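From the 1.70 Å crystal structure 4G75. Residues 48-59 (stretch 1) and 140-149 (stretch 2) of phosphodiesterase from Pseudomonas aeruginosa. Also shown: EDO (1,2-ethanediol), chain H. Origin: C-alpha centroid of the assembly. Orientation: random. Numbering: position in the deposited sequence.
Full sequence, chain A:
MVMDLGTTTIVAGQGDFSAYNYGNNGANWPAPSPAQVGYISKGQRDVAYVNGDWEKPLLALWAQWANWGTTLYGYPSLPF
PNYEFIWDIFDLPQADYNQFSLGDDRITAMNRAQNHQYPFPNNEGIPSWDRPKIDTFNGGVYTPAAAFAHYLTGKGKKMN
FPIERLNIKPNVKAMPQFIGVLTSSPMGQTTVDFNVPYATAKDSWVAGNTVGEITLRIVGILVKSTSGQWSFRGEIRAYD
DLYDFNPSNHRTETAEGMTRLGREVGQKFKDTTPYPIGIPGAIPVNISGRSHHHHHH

Stretch 1 (48-59) AYVNGDWEKPLL
Stretch 2 140-149: GVYTPAAAFA

Two segments 89 or more residues apart in sequence can pack closely without a single direct hydrogen bond between them, and in this phosphodiesterase the one polar link is a single bridging water. Water 1 donates to Tyr 49 O at 2.8 Å and to Val 141 O at 2.9 Å, so two carbonyls that could not bond to each other share one two-proton donor. The rest of this 471 Å² contact is apolar packing plus one CH-pi contact, and each stretch has its own internal backbone hydrogen bonds.

In stretch 1, Ala 48 and Tyr 49 belong to a helix that began earlier, and a type I turn spans Tyr 49 to Gly 52, closed by Gly 52 N to Tyr 49 O at 2.8 Å. Ala 48 O accepts from both Asn 51 N (3.1 Å) and Asp 53 N (3.0 Å). Gly 52 adopts phi/psi 78/10, a region that favours glycine, and a second helix carries residues 55 to 59. Stretch 2 mirrors the principle more simply: a type I turn from Gly 140 to Thr 143, with Thr 143 N to Gly 140 O at 3.0 Å, runs into a helix with phi/psi near -65/-40 that includes Ala 149 and continues beyond it.

Register is set where the turns meet, with Gly 52 CA 4.3 Å from Val 141 CA. An ideal CB on Gly 52 would lie 3.7 Å from Val 141 CB, close but not a clash; it is the positive phi that favours glycine here. Val 141 (chi1 m) points toward the first turn, placing CB 3.6 Å from Gly 52 N and CG2 3.6 Å from Tyr 49 O. Tyr 142 (chi1 m, chi2 -55°) starts away, yet its ring returns, with CE1 4.0 Å from Tyr 49 CB and OH 3.3 Å from Val 50 CG1; that hydroxyl is hydrogen-bonded elsewhere in the structure.

Farther along, Trp 54 CA lies 6.4 Å from Ala 145 CA, so the two chains advance in the same sense through this contact. Trp 54 (chi1 68°, p; chi2 -78°) points toward the helix and contributes the largest covered area, 99 Å². Ala 145 CA sits 3.9 Å from the centroid of the Trp 54 six-membered ring, 23° off the normal, a CH-pi contact in which a polarised C-H meets the electron-rich face. Ala 145 CB approaches Trp 54 CE3 at 3.6 Å, while Pro 144 CB reaches Trp 54 NE1 at 3.5 Å. One helical turn beyond Pro 144, Phe 148 (chi1 t, chi2 63°) sets CB 3.9 Å from Trp 54 CZ3, and its CD2 meets Leu 58 CD1 (chi1 m, chi2 t) at 4.4 Å, extending the apolar seam.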

# COMPACT_ATOMS: atom_id res chain seq x y z
N ALA A 48 6.70 -1.28 14.16
CA ALA A 48 6.37 -0.14 13.33
C ALA A 48 5.44 -0.56 12.19
O ALA A 48 4.42 0.09 11.95
CB ALA A 48 7.63 0.52 12.78
N TYR A 49 5.78 -1.65 11.51
CA TYR A 49 5.02 -2.08 10.34
C TYR A 49 3.54 -2.35 10.64
O TYR A 49 2.65 -1.98 9.84
CB TYR A 49 5.65 -3.31 9.67
CG TYR A 49 6.99 -3.07 9.00
CD1 TYR A 49 7.18 -1.99 8.15
CD2 TYR A 49 8.05 -3.96 9.18
CE1 TYR A 49 8.38 -1.78 7.51
CE2 TYR A 49 9.27 -3.77 8.55
CZ TYR A 49 9.43 -2.68 7.72
OH TYR A 49 10.63 -2.46 7.09
N VAL A 50 3.25 -2.98 11.79
CA VAL A 50 1.87 -3.34 12.08
C VAL A 50 0.97 -2.12 12.28
O VAL A 50 -0.25 -2.25 12.29
CB VAL A 50 1.72 -4.32 13.27
CG1 VAL A 50 2.42 -5.64 12.99
CG2 VAL A 50 2.22 -3.69 14.57
N ASN A 51 1.55 -0.94 12.44
CA ASN A 51 0.75 0.29 12.45
C ASN A 51 1.02 1.20 11.25
O ASN A 51 0.69 2.39 11.27
CB ASN A 51 0.90 1.04 13.78
CG ASN A 51 0.05 0.44 14.88
OD1 ASN A 51 -1.13 0.14 14.67
ND2 ASN A 51 0.65 0.25 16.04
N GLY A 52 1.62 0.63 10.21
CA GLY A 52 1.82 1.34 8.96
C GLY A 52 2.97 2.33 8.94
O GLY A 52 3.11 3.10 7.99
N ASP A 53 3.79 2.31 9.99
CA ASP A 53 4.93 3.21 10.09
C ASP A 53 6.10 2.60 9.31
O ASP A 53 7.08 2.17 9.90
CB ASP A 53 5.29 3.39 11.57
CG ASP A 53 6.24 4.55 11.82
OD1 ASP A 53 6.22 5.53 11.05
OD2 ASP A 53 7.01 4.47 12.80
N TRP A 54 5.98 2.57 7.98
CA TRP A 54 6.85 1.72 7.17
C TRP A 54 8.06 2.42 6.57
O TRP A 54 9.07 1.77 6.25
CB TRP A 54 6.04 1.05 6.06
CG TRP A 54 5.54 1.99 5.00
CD1 TRP A 54 4.47 2.84 5.10
CD2 TRP A 54 6.08 2.19 3.69
NE1 TRP A 54 4.32 3.55 3.93
CE2 TRP A 54 5.30 3.16 3.05
CE3 TRP A 54 7.16 1.62 3.00
CZ2 TRP A 54 5.55 3.59 1.75
CZ3 TRP A 54 7.41 2.05 1.71
CH2 TRP A 54 6.61 3.02 1.10
N GLU A 55 7.96 3.73 6.39
CA GLU A 55 9.03 4.51 5.78
C GLU A 55 10.27 4.54 6.66
O GLU A 55 11.38 4.30 6.20
CB GLU A 55 8.56 5.95 5.51
CG GLU A 55 7.39 6.06 4.53
CD GLU A 55 6.06 6.18 5.24
OE1 GLU A 55 5.91 5.60 6.34
OE2 GLU A 55 5.17 6.86 4.69
N LYS A 56 10.08 4.82 7.94
CA LYS A 56 11.22 4.99 8.84
C LYS A 56 12.10 3.74 8.99
O LYS A 56 13.31 3.82 8.85
CB LYS A 56 10.77 5.55 10.19
CG LYS A 56 10.32 7.00 10.12
CD LYS A 56 9.71 7.45 11.44
CE LYS A 56 9.23 8.89 11.37
NZ LYS A 56 8.74 9.34 12.69
N PRO A 57 11.49 2.57 9.23
CA PRO A 57 12.34 1.38 9.35
C PRO A 57 13.16 1.11 8.08
O PRO A 57 14.33 0.76 8.19
CB PRO A 57 11.35 0.23 9.58
CG PRO A 57 10.05 0.87 9.91
CD PRO A 57 10.06 2.26 9.41
N LEU A 58 12.55 1.26 6.91
CA LEU A 58 13.27 1.02 5.66
C LEU A 58 14.33 2.08 5.41
O LEU A 58 15.43 1.77 4.97
CB LEU A 58 12.30 0.94 4.48
CG LEU A 58 11.42 -0.31 4.43
CD1 LEU A 58 10.46 -0.20 3.24
CD2 LEU A 58 12.27 -1.56 4.31
N LEU A 59 14.00 3.33 5.71
CA LEU A 59 14.95 4.42 5.52
C LEU A 59 16.16 4.26 6.42
O LEU A 59 17.29 4.55 6.01
CB LEU A 59 14.27 5.77 5.75
CG LEU A 59 13.39 6.25 4.59
CD1 LEU A 59 12.57 7.45 5.02
CD2 LEU A 59 14.23 6.57 3.36
N GLY A 140 -4.46 -2.24 3.46
CA GLY A 140 -4.20 -1.95 4.86
C GLY A 140 -2.79 -1.46 5.17
O GLY A 140 -2.12 -0.89 4.30
N VAL A 141 -2.34 -1.69 6.40
CA VAL A 141 -1.08 -1.09 6.87
C VAL A 141 0.15 -1.55 6.10
O VAL A 141 1.16 -0.86 6.09
CB VAL A 141 -0.83 -1.34 8.40
CG1 VAL A 141 -1.95 -0.74 9.22
CG2 VAL A 141 -0.65 -2.83 8.70
N TYR A 142 0.07 -2.71 5.45
CA TYR A 142 1.22 -3.24 4.72
C TYR A 142 1.20 -2.86 3.24
O TYR A 142 2.16 -3.14 2.51
CB TYR A 142 1.31 -4.77 4.81
CG TYR A 142 1.43 -5.35 6.21
CD1 TYR A 142 2.45 -4.94 7.06
CD2 TYR A 142 0.56 -6.33 6.66
CE1 TYR A 142 2.57 -5.47 8.33
CE2 TYR A 142 0.68 -6.87 7.93
CZ TYR A 142 1.69 -6.44 8.75
OH TYR A 142 1.83 -6.97 10.01
N THR A 143 0.12 -2.24 2.79
CA THR A 143 -0.08 -2.08 1.34
C THR A 143 0.88 -1.10 0.68
O THR A 143 1.43 -1.39 -0.39
CB THR A 143 -1.55 -1.73 1.01
OG1 THR A 143 -2.37 -2.87 1.28
CG2 THR A 143 -1.69 -1.34 -0.47
N PRO A 144 1.10 0.07 1.29
CA PRO A 144 2.09 0.95 0.66
C PRO A 144 3.48 0.30 0.58
O PRO A 144 4.16 0.42 -0.43
CB PRO A 144 2.11 2.17 1.59
CG PRO A 144 0.70 2.21 2.14
CD PRO A 144 0.36 0.75 2.37
N ALA A 145 3.88 -0.39 1.64
CA ALA A 145 5.18 -1.06 1.62
C ALA A 145 5.21 -2.18 0.58
O ALA A 145 6.20 -2.37 -0.12
CB ALA A 145 5.56 -1.59 3.00
N ALA A 146 4.11 -2.92 0.49
CA ALA A 146 4.02 -4.01 -0.47
C ALA A 146 4.10 -3.47 -1.90
O ALA A 146 4.72 -4.08 -2.76
CB ALA A 146 2.72 -4.77 -0.28
N ALA A 147 3.47 -2.32 -2.13
CA ALA A 147 3.49 -1.69 -3.44
C ALA A 147 4.91 -1.25 -3.81
O ALA A 147 5.32 -1.35 -4.96
CB ALA A 147 2.55 -0.50 -3.47
N PHE A 148 5.63 -0.73 -2.82
CA PHE A 148 7.02 -0.33 -3.03
C PHE A 148 7.88 -1.57 -3.31
O PHE A 148 8.73 -1.56 -4.20
CB PHE A 148 7.53 0.42 -1.80
CG PHE A 148 8.96 0.84 -1.92
CD1 PHE A 148 9.35 1.73 -2.90
CD2 PHE A 148 9.92 0.36 -1.04
CE1 PHE A 148 10.68 2.12 -3.02
CE2 PHE A 148 11.24 0.75 -1.13
CZ PHE A 148 11.62 1.63 -2.13
N ALA A 149 7.65 -2.63 -2.55
CA ALA A 149 8.41 -3.85 -2.76
C ALA A 149 8.18 -4.38 -4.18
O ALA A 149 9.11 -4.85 -4.83
CB ALA A 149 8.03 -4.88 -1.71
C1 EDO H . -3.80 3.57 11.70
O1 EDO H . -3.80 4.84 11.03
C2 EDO H . -2.38 3.02 11.74
O2 EDO H . -1.54 3.94 12.46
O HOH W 1 3.68 -1.40 7.35